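Local coordinates for capsid polyprotein VP90 (Turkey astrovirus 2, PDB 3TS3) that forms, through the P2 globular domain seen in this chain, the spike of the astrovirus capsid, and as a whole probably self-assembles into the icosahedral shell, at residues P55-R60 / A155-T160; N78-T83 / Q180-L185. All coordinates share one frame; numbering follows the deposited sequence.

Interaction 1 (P55-R60 / A155-T160)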
ATOM      1  N   PRO C  55     -23.454 -12.749   2.810  1.00  9.62           N
ATOM      2  CA  PRO C  55     -22.235 -13.442   2.396  1.00  9.49           C
ATOM      3  C   PRO C  55     -21.348 -13.840   3.580  1.00  9.35           C
ATOM      4  O   PRO C  55     -21.314 -13.148   4.588  1.00  8.84           O
ATOM      5  CB  PRO C  55     -21.526 -12.399   1.527  1.00  9.66           C
ATOM      6  CG  PRO C  55     -21.981 -11.094   2.082  1.00  9.42           C
ATOM      7  CD  PRO C  55     -23.429 -11.323   2.445  1.00  9.50           C
ATOM      8  N   SER C  56     -20.642 -14.954   3.436  1.00  9.50           N
ATOM      9  CA  SER C  56     -19.703 -15.411   4.447  1.00  9.96           C
ATOM     10  C   SER C  56     -18.551 -16.162   3.813  1.00  9.93           C
ATOM     11  O   SER C  56     -18.657 -16.632   2.691  1.00 10.45           O
ATOM     12  CB  SER C  56     -20.388 -16.333   5.456  1.00 10.23           C
ATOM     13  OG  SER C  56     -20.580 -17.624   4.908  1.00 10.59           O
ATOM     14  N   ILE C  57     -17.464 -16.284   4.562  1.00 10.18           N
ATOM     15  CA  ILE C  57     -16.358 -17.130   4.173  1.00 10.87           C
ATOM     16  C   ILE C  57     -16.273 -18.230   5.233  1.00 11.41           C
ATOM     17  O   ILE C  57     -16.152 -17.948   6.409  1.00 11.54           O
ATOM     18  CB  ILE C  57     -15.037 -16.347   4.151  1.00 11.27           C
ATOM     19  CG1 ILE C  57     -15.061 -15.265   3.061  1.00 11.73           C
ATOM     20  CG2 ILE C  57     -13.863 -17.295   3.930  1.00 11.09           C
ATOM     21  CD1 ILE C  57     -15.297 -15.786   1.661  1.00 14.39           C
ATOM     22  N   GLY C  58     -16.343 -19.481   4.801  1.00 11.61           N
ATOM     23  CA  GLY C  58     -16.298 -20.599   5.718  1.00 12.44           C
ATOM     24  C   GLY C  58     -14.927 -21.212   5.916  1.00 13.17           C
ATOM     25  O   GLY C  58     -14.120 -21.261   5.000  1.00 12.76           O
ATOM     26  N   TYR C  59     -14.681 -21.697   7.125  1.00 14.22           N
ATOM     27  CA  TYR C  59     -13.427 -22.364   7.424  1.00 15.92           C
ATOM     28  C   TYR C  59     -13.602 -23.485   8.442  1.00 17.34           C
ATOM     29  O   TYR C  59     -14.625 -23.564   9.107  1.00 17.29           O
ATOM     30  CB  TYR C  59     -12.348 -21.366   7.854  1.00 15.67           C
ATOM     31  CG  TYR C  59     -12.625 -20.577   9.116  1.00 15.49           C
ATOM     32  CD1 TYR C  59     -12.097 -20.978  10.327  1.00 15.30           C
ATOM     33  CD2 TYR C  59     -13.380 -19.419   9.089  1.00 15.15           C
ATOM     34  CE1 TYR C  59     -12.315 -20.256  11.474  1.00 15.55           C
ATOM     35  CE2 TYR C  59     -13.607 -18.688  10.233  1.00 16.06           C
ATOM     36  CZ  TYR C  59     -13.074 -19.112  11.425  1.00 15.10           C
ATOM     37  OH  TYR C  59     -13.296 -18.393  12.576  1.00 16.29           O
ATOM     38  N   ARG C  60     -12.598 -24.348   8.546  1.00 18.91           N
ATOM     39  CA  ARG C  60     -12.658 -25.497   9.447  1.00 20.76           C
ATOM     40  C   ARG C  60     -12.148 -25.175  10.846  1.00 21.26           C
ATOM     41  O   ARG C  60     -11.153 -24.480  11.018  1.00 21.87           O
ATOM     42  CB  ARG C  60     -11.881 -26.679   8.863  1.00 21.18           C
ATOM     43  CG  ARG C  60     -11.771 -27.872   9.791  1.00 24.54           C
ATOM     44  CD  ARG C  60     -10.902 -28.974   9.183  1.00 29.21           C
ATOM     45  NE  ARG C  60     -11.332 -29.305   7.830  1.00 32.14           N
ATOM     46  CZ  ARG C  60     -12.067 -30.363   7.512  1.00 33.57           C
ATOM     47  NH1 ARG C  60     -12.454 -31.212   8.450  1.00 35.03           N
ATOM     48  NH2 ARG C  60     -12.411 -30.576   6.249  1.00 34.59           N
ATOM     49  N   ALA C 155     -11.119 -11.521   2.330  1.00  8.18           N
ATOM     50  CA  ALA C 155     -10.367 -12.740   2.534  1.00  8.33           C
ATOM     51  C   ALA C 155      -9.186 -12.842   1.593  1.00  7.88           C
ATOM     52  O   ALA C 155      -9.288 -12.484   0.439  1.00  8.74           O
ATOM     53  CB  ALA C 155     -11.268 -13.947   2.353  1.00  8.64           C
ATOM     54  N   LEU C 156      -8.073 -13.358   2.102  1.00  7.54           N
ATOM     55  CA  LEU C 156      -6.927 -13.667   1.265  1.00  7.90           C
ATOM     56  C   LEU C 156      -6.808 -15.185   1.249  1.00  7.96           C
ATOM     57  O   LEU C 156      -6.706 -15.814   2.294  1.00  8.90           O
ATOM     58  CB  LEU C 156      -5.648 -13.039   1.821  1.00  7.54           C
ATOM     59  CG  LEU C 156      -4.321 -13.373   1.127  1.00  7.62           C
ATOM     60  CD1 LEU C 156      -4.277 -12.846  -0.290  1.00  8.91           C
ATOM     61  CD2 LEU C 156      -3.160 -12.818   1.932  1.00  9.47           C
ATOM     62  N   PHE C 157      -6.831 -15.760   0.054  1.00  8.38           N
ATOM     63  CA  PHE C 157      -6.732 -17.197  -0.102  1.00  8.49           C
ATOM     64  C   PHE C 157      -5.410 -17.544  -0.763  1.00  8.64           C
ATOM     65  O   PHE C 157      -4.834 -16.739  -1.476  1.00  8.27           O
ATOM     66  CB  PHE C 157      -7.819 -17.729  -1.045  1.00  8.60           C
ATOM     67  CG  PHE C 157      -9.232 -17.555  -0.561  1.00  9.87           C
ATOM     68  CD1 PHE C 157      -9.781 -18.431   0.356  1.00 10.55           C
ATOM     69  CD2 PHE C 157     -10.037 -16.568  -1.090  1.00  9.98           C
ATOM     70  CE1 PHE C 157     -11.086 -18.287   0.773  1.00 11.04           C
ATOM     71  CE2 PHE C 157     -11.339 -16.426  -0.681  1.00 10.90           C
ATOM     72  CZ  PHE C 157     -11.861 -17.286   0.253  1.00 10.54           C
ATOM     73  N   TYR C 158      -4.946 -18.762  -0.528  1.00  8.68           N
ATOM     74  CA  TYR C 158      -3.866 -19.311  -1.315  1.00  9.16           C
ATOM     75  C   TYR C 158      -4.492 -20.480  -2.062  1.00  9.16           C
ATOM     76  O   TYR C 158      -4.844 -21.486  -1.455  1.00  9.87           O
ATOM     77  CB  TYR C 158      -2.703 -19.769  -0.441  1.00  9.04           C
ATOM     78  CG  TYR C 158      -1.504 -20.259  -1.229  1.00  9.48           C
ATOM     79  CD1 TYR C 158      -0.833 -19.421  -2.087  1.00 10.49           C
ATOM     80  CD2 TYR C 158      -1.046 -21.550  -1.094  1.00 10.45           C
ATOM     81  CE1 TYR C 158       0.252 -19.855  -2.808  1.00  9.56           C
ATOM     82  CE2 TYR C 158       0.041 -21.995  -1.807  1.00 10.65           C
ATOM     83  CZ  TYR C 158       0.691 -21.143  -2.663  1.00 10.99           C
ATOM     84  OH  TYR C 158       1.780 -21.582  -3.380  1.00 11.03           O
ATOM     85  N   ARG C 159      -4.622 -20.343  -3.379  1.00  9.36           N
ATOM     86  CA  ARG C 159      -5.190 -21.416  -4.186  1.00  9.95           C
ATOM     87  C   ARG C 159      -4.035 -22.329  -4.559  1.00 10.29           C
ATOM     88  O   ARG C 159      -3.290 -22.068  -5.487  1.00 10.56           O
ATOM     89  CB  ARG C 159      -5.872 -20.863  -5.438  1.00 10.26           C
ATOM     90  CG  ARG C 159      -6.615 -21.918  -6.259  1.00 10.75           C
ATOM     91  CD  ARG C 159      -7.009 -21.430  -7.652  1.00 11.60           C
ATOM     92  NE  ARG C 159      -8.024 -20.385  -7.635  1.00 11.57           N
ATOM     93  CZ  ARG C 159      -7.941 -19.240  -8.301  1.00 11.94           C
ATOM     94  NH1 ARG C 159      -6.879 -18.966  -9.043  1.00 13.06           N
ATOM     95  NH2 ARG C 159      -8.928 -18.366  -8.216  1.00 12.51           N
ATOM     96  N   THR C 160      -3.919 -23.419  -3.819  1.00 11.43           N
ATOM     97  CA  THR C 160      -2.793 -24.330  -3.922  1.00 12.19           C
ATOM     98  C   THR C 160      -2.644 -24.948  -5.303  1.00 12.38           C
ATOM     99  O   THR C 160      -1.539 -25.203  -5.740  1.00 12.73           O
ATOM    100  CB  THR C 160      -2.862 -25.444  -2.860  1.00 12.49           C
ATOM    101  OG1 THR C 160      -4.037 -26.227  -3.058  1.00 15.63           O
ATOM    102  CG2 THR C 160      -2.912 -24.848  -1.474  1.00 12.75           C
TER
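Two torsions aim Ile57 and Phe157 at each other: in Ile57 the branch CG2 stands anti to the backbone N while CG1 lies beside it (chi1 -65°), and in Phe157 CG is anti to the carbonyl carbon (chi1 -64°). The two side chains approach from opposite directions. Ile57 CD1 reaches the far end of the ring, 4.0 Å from Phe157 CZ, and lies near the ring plane, so the methyl meets an edge, not the face. CG2 of Ile57 is at 4.2 Å from the same Phe157 CZ, which puts both methyls of the isoleucine around a single ring carbon. Its methylene serves the other neighbour, with Ile57 CG1 4.1 Å from Ala155 CB. One isoleucine thus covers Ala155 and Phe157, which share a face of their strand. No hydrogen bond crosses between the segments, and the closest CA atoms, those of Ile57 and Ala155, are 7.6 Å apart. All three touching residues are buried: this is apolar side-chain packing inside the P2 spike domain, joining its two-stranded sheet to the large one, not strand pairing. Strand 56-59 pairs antiparallel with strand 67-70, whereas strand 153-159 runs in the large sheet between strands 142-148 and 164-171. Val143 and Phe168, one from each of those flanking strands, touch both Ile57 and Phe157, and Phe69 of strand 67-70 also packs on Ile57.

Interaction 2 (N78-T83 / Q180-L185); sequences NILDVT and QNLKML
Leu80 CD1 is the one atom of residues 78-83 that meets segment 180-185 within 4.5 Å, and it does so twice: Met184 SD lies 4.3 Å from Leu80 CD1, and Leu182 CD2 4.4 Å from that same methyl. In Leu182, CG anti to the backbone N (chi1 -175°) carries the branch inward, while in Met184 successive bends (chi1 -69°) bring the sulfur to the methyl. This apolar cluster is the close part of the contact, yet both distances are roomy, no hydrogen bond spans the segments, and the nearest CA atoms, of Leu80 and Met184, are 11.1 Å apart. Here a loop without regular structure, running from strand 164-171 to strand 187-189, lies over one face of the antiparallel spike sheet, where Leu80 sits on strand 76-81 and also packs on Phe169 of strand 164-171 and on Pro40 and Ala42. At the end of the strand, Asp81 opens an Asx turn: its OD1 accepts a hydrogen bond from the backbone N of Thr83 at 3.0 Å, from 54° above the carboxylate plane, and takes Thr83 OG1 on its syn lone pair. Towards the loop's outer side polar bonds join the packing. Lys183 NZ donates weakly to Gln180 O within the segment, at 3.4 Å, and also to Leu200 O and Leu203 O of the second subunit. By backbone and side chains the loop meets that subunit: its Thr205 OG1 bonds to Leu182 O and Met184 N, and its Val206 packs on Met184. Exposed Asn181 bonds through ND2 to Asp174 O.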
ATOM      1  N   ASN C  78     -15.094  -9.259  -6.293  1.00  7.59           N
ATOM      2  CA  ASN C  78     -13.833  -9.207  -6.994  1.00  7.87           C
ATOM      3  C   ASN C  78     -12.873 -10.301  -6.574  1.00  7.52           C
ATOM      4  O   ASN C  78     -12.584 -10.451  -5.412  1.00  8.00           O
ATOM      5  CB  ASN C  78     -13.208  -7.835  -6.747  1.00  7.73           C
ATOM      6  CG  ASN C  78     -14.150  -6.707  -7.106  1.00  8.13           C
ATOM      7  OD1 ASN C  78     -14.252  -6.330  -8.254  1.00  9.66           O
ATOM      8  ND2 ASN C  78     -14.851  -6.177  -6.121  1.00  8.99           N
ATOM      9  N   ILE C  79     -12.395 -11.060  -7.551  1.00  7.98           N
ATOM     10  CA  ILE C  79     -11.401 -12.087  -7.316  1.00  8.26           C
ATOM     11  C   ILE C  79     -10.131 -11.610  -8.014  1.00  7.94           C
ATOM     12  O   ILE C  79     -10.010 -11.710  -9.229  1.00  8.69           O
ATOM     13  CB  ILE C  79     -11.863 -13.422  -7.929  1.00  8.47           C
ATOM     14  CG1 ILE C  79     -13.259 -13.781  -7.424  1.00  9.51           C
ATOM     15  CG2 ILE C  79     -10.893 -14.531  -7.601  1.00  9.01           C
ATOM     16  CD1 ILE C  79     -13.910 -14.935  -8.153  1.00 11.93           C
ATOM     17  N   LEU C  80      -9.181 -11.110  -7.230  1.00  8.08           N
ATOM     18  CA  LEU C  80      -7.952 -10.549  -7.782  1.00  7.93           C
ATOM     19  C   LEU C  80      -6.722 -11.360  -7.384  1.00  8.20           C
ATOM     20  O   LEU C  80      -6.688 -11.968  -6.332  1.00  9.30           O
ATOM     21  CB  LEU C  80      -7.784  -9.090  -7.358  1.00  8.38           C
ATOM     22  CG  LEU C  80      -8.889  -8.121  -7.770  1.00  8.72           C
ATOM     23  CD1 LEU C  80      -8.431  -6.702  -7.476  1.00  8.95           C
ATOM     24  CD2 LEU C  80      -9.214  -8.278  -9.240  1.00 10.63           C
ATOM     25  N   ASP C  81      -5.718 -11.351  -8.250  1.00  7.64           N
ATOM     26  CA  ASP C  81      -4.491 -12.105  -8.036  1.00  8.07           C
ATOM     27  C   ASP C  81      -3.401 -11.151  -7.547  1.00  7.60           C
ATOM     28  O   ASP C  81      -3.100 -10.176  -8.204  1.00  8.89           O
ATOM     29  CB  ASP C  81      -4.080 -12.733  -9.374  1.00  8.18           C
ATOM     30  CG  ASP C  81      -2.750 -13.454  -9.314  1.00  9.79           C
ATOM     31  OD1 ASP C  81      -2.319 -13.849  -8.231  1.00 11.46           O
ATOM     32  OD2 ASP C  81      -2.156 -13.634 -10.388  1.00 15.23           O
ATOM     33  N   VAL C  82      -2.841 -11.415  -6.370  1.00  7.35           N
ATOM     34  CA  VAL C  82      -1.777 -10.573  -5.839  1.00  7.23           C
ATOM     35  C   VAL C  82      -0.425 -11.283  -5.838  1.00  6.79           C
ATOM     36  O   VAL C  82       0.518 -10.820  -5.239  1.00  6.98           O
ATOM     37  CB  VAL C  82      -2.117 -10.026  -4.435  1.00  6.58           C
ATOM     38  CG1 VAL C  82      -3.287  -9.059  -4.522  1.00  7.89           C
ATOM     39  CG2 VAL C  82      -2.414 -11.166  -3.469  1.00  7.77           C
ATOM     40  N   THR C  83      -0.343 -12.403  -6.538  1.00  7.26           N
ATOM     41  CA  THR C  83       0.872 -13.201  -6.512  1.00  7.76           C
ATOM     42  C   THR C  83       2.135 -12.528  -7.044  1.00  7.21           C
ATOM     43  O   THR C  83       3.188 -12.630  -6.441  1.00  8.60           O
ATOM     44  CB  THR C  83       0.675 -14.497  -7.328  1.00  7.66           C
ATOM     45  OG1 THR C  83      -0.562 -15.112  -6.957  1.00  7.92           O
ATOM     46  CG2 THR C  83       1.812 -15.464  -7.083  1.00  8.50           C
ATOM     47  N   GLN C 180     -10.658  -0.217 -14.264  1.00 13.99           N
ATOM     48  CA  GLN C 180     -10.214   1.169 -14.353  1.00 14.88           C
ATOM     49  C   GLN C 180     -10.659   2.063 -13.192  1.00 14.63           C
ATOM     50  O   GLN C 180      -9.948   2.990 -12.814  1.00 15.71           O
ATOM     51  CB  GLN C 180     -10.591   1.779 -15.704  1.00 14.93           C
ATOM     52  CG  GLN C 180     -12.073   1.961 -15.935  1.00 17.40           C
ATOM     53  CD  GLN C 180     -12.738   0.766 -16.598  1.00 17.99           C
ATOM     54  OE1 GLN C 180     -12.272  -0.360 -16.502  1.00 15.83           O
ATOM     55  NE2 GLN C 180     -13.849   1.024 -17.268  1.00 20.73           N
ATOM     56  N   ASN C 181     -11.863   1.827 -12.684  1.00 13.91           N
ATOM     57  CA  ASN C 181     -12.424   2.589 -11.571  1.00 13.66           C
ATOM     58  C   ASN C 181     -11.827   2.346 -10.195  1.00 13.20           C
ATOM     59  O   ASN C 181     -11.894   3.200  -9.342  1.00 14.29           O
ATOM     60  CB  ASN C 181     -13.937   2.406 -11.462  1.00 14.06           C
ATOM     61  CG  ASN C 181     -14.654   2.685 -12.753  1.00 15.16           C
ATOM     62  OD1 ASN C 181     -14.200   3.468 -13.573  1.00 17.76           O
ATOM     63  ND2 ASN C 181     -15.803   2.051 -12.930  1.00 15.31           N
ATOM     64  N   LEU C 182     -11.320   1.146  -9.969  1.00 11.71           N
ATOM     65  CA  LEU C 182     -10.964   0.748  -8.624  1.00 11.12           C
ATOM     66  C   LEU C 182      -9.649   1.352  -8.146  1.00 10.65           C
ATOM     67  O   LEU C 182      -8.623   1.215  -8.787  1.00 10.41           O
ATOM     68  CB  LEU C 182     -10.925  -0.781  -8.535  1.00 10.58           C
ATOM     69  CG  LEU C 182     -10.693  -1.424  -7.170  1.00 11.73           C
ATOM     70  CD1 LEU C 182     -11.669  -0.888  -6.155  1.00 12.67           C
ATOM     71  CD2 LEU C 182     -10.780  -2.929  -7.268  1.00 13.14           C
ATOM     72  N   LYS C 183      -9.708   2.036  -7.012  1.00 10.32           N
ATOM     73  CA  LYS C 183      -8.501   2.566  -6.408  1.00 10.39           C
ATOM     74  C   LYS C 183      -8.260   1.693  -5.174  1.00  9.82           C
ATOM     75  O   LYS C 183      -8.982   1.772  -4.199  1.00 10.81           O
ATOM     76  CB  LYS C 183      -8.674   4.045  -6.044  1.00 10.50           C
ATOM     77  CG  LYS C 183      -9.389   4.936  -7.091  1.00 13.49           C
ATOM     78  CD  LYS C 183      -8.765   4.925  -8.483  1.00 15.18           C
ATOM     79  CE  LYS C 183      -9.472   5.931  -9.411  1.00 16.80           C
ATOM     80  NZ  LYS C 183      -9.278   5.642 -10.860  1.00 19.47           N
ATOM     81  N   MET C 184      -7.250   0.836  -5.243  1.00  9.17           N
ATOM     82  CA  MET C 184      -6.984  -0.124  -4.180  1.00  8.60           C
ATOM     83  C   MET C 184      -6.583   0.479  -2.847  1.00  8.45           C
ATOM     84  O   MET C 184      -5.920   1.495  -2.791  1.00  8.60           O
ATOM     85  CB  MET C 184      -5.886  -1.103  -4.591  1.00  8.79           C
ATOM     86  CG  MET C 184      -6.277  -2.057  -5.663  1.00 10.03           C
ATOM     87  SD  MET C 184      -7.541  -3.227  -5.124  1.00 15.15           S
ATOM     88  CE  MET C 184      -6.791  -3.934  -3.692  1.00 14.27           C
ATOM     89  N   LEU C 185      -6.964  -0.219  -1.790  1.00  7.98           N
ATOM     90  CA  LEU C 185      -6.646   0.149  -0.421  1.00  7.70           C
ATOM     91  C   LEU C 185      -5.732  -0.915   0.160  1.00  7.29           C
ATOM     92  O   LEU C 185      -5.645  -2.008  -0.357  1.00  7.34           O
ATOM     93  CB  LEU C 185      -7.916   0.200   0.425  1.00  8.42           C
ATOM     94  CG  LEU C 185      -9.017   1.158  -0.022  1.00  7.64           C
ATOM     95  CD1 LEU C 185     -10.216   1.037   0.904  1.00  8.71           C
ATOM     96  CD2 LEU C 185      -8.514   2.572  -0.062  1.00  9.31           C
TER

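From the N terminus the chain first lays down 55-60, then 78-83, and much later returns with 155-160 and finally 180-185. Interaction 1 closes a loop of 94 residues and interaction 2 one of 96; because their segments alternate, the two loops cross and neither encloses the other. Interaction 1 joins the small two-stranded sheet to strand 153-159 of the large one, and interaction 2 joins strand 76-81 of that large sheet to the loop ahead of strand 187-189, which reaches the second subunit. Their centres lie about 17 Å apart, but they meet directly through Leu156 CD1 and Val82 CG2, at 4.1 Å.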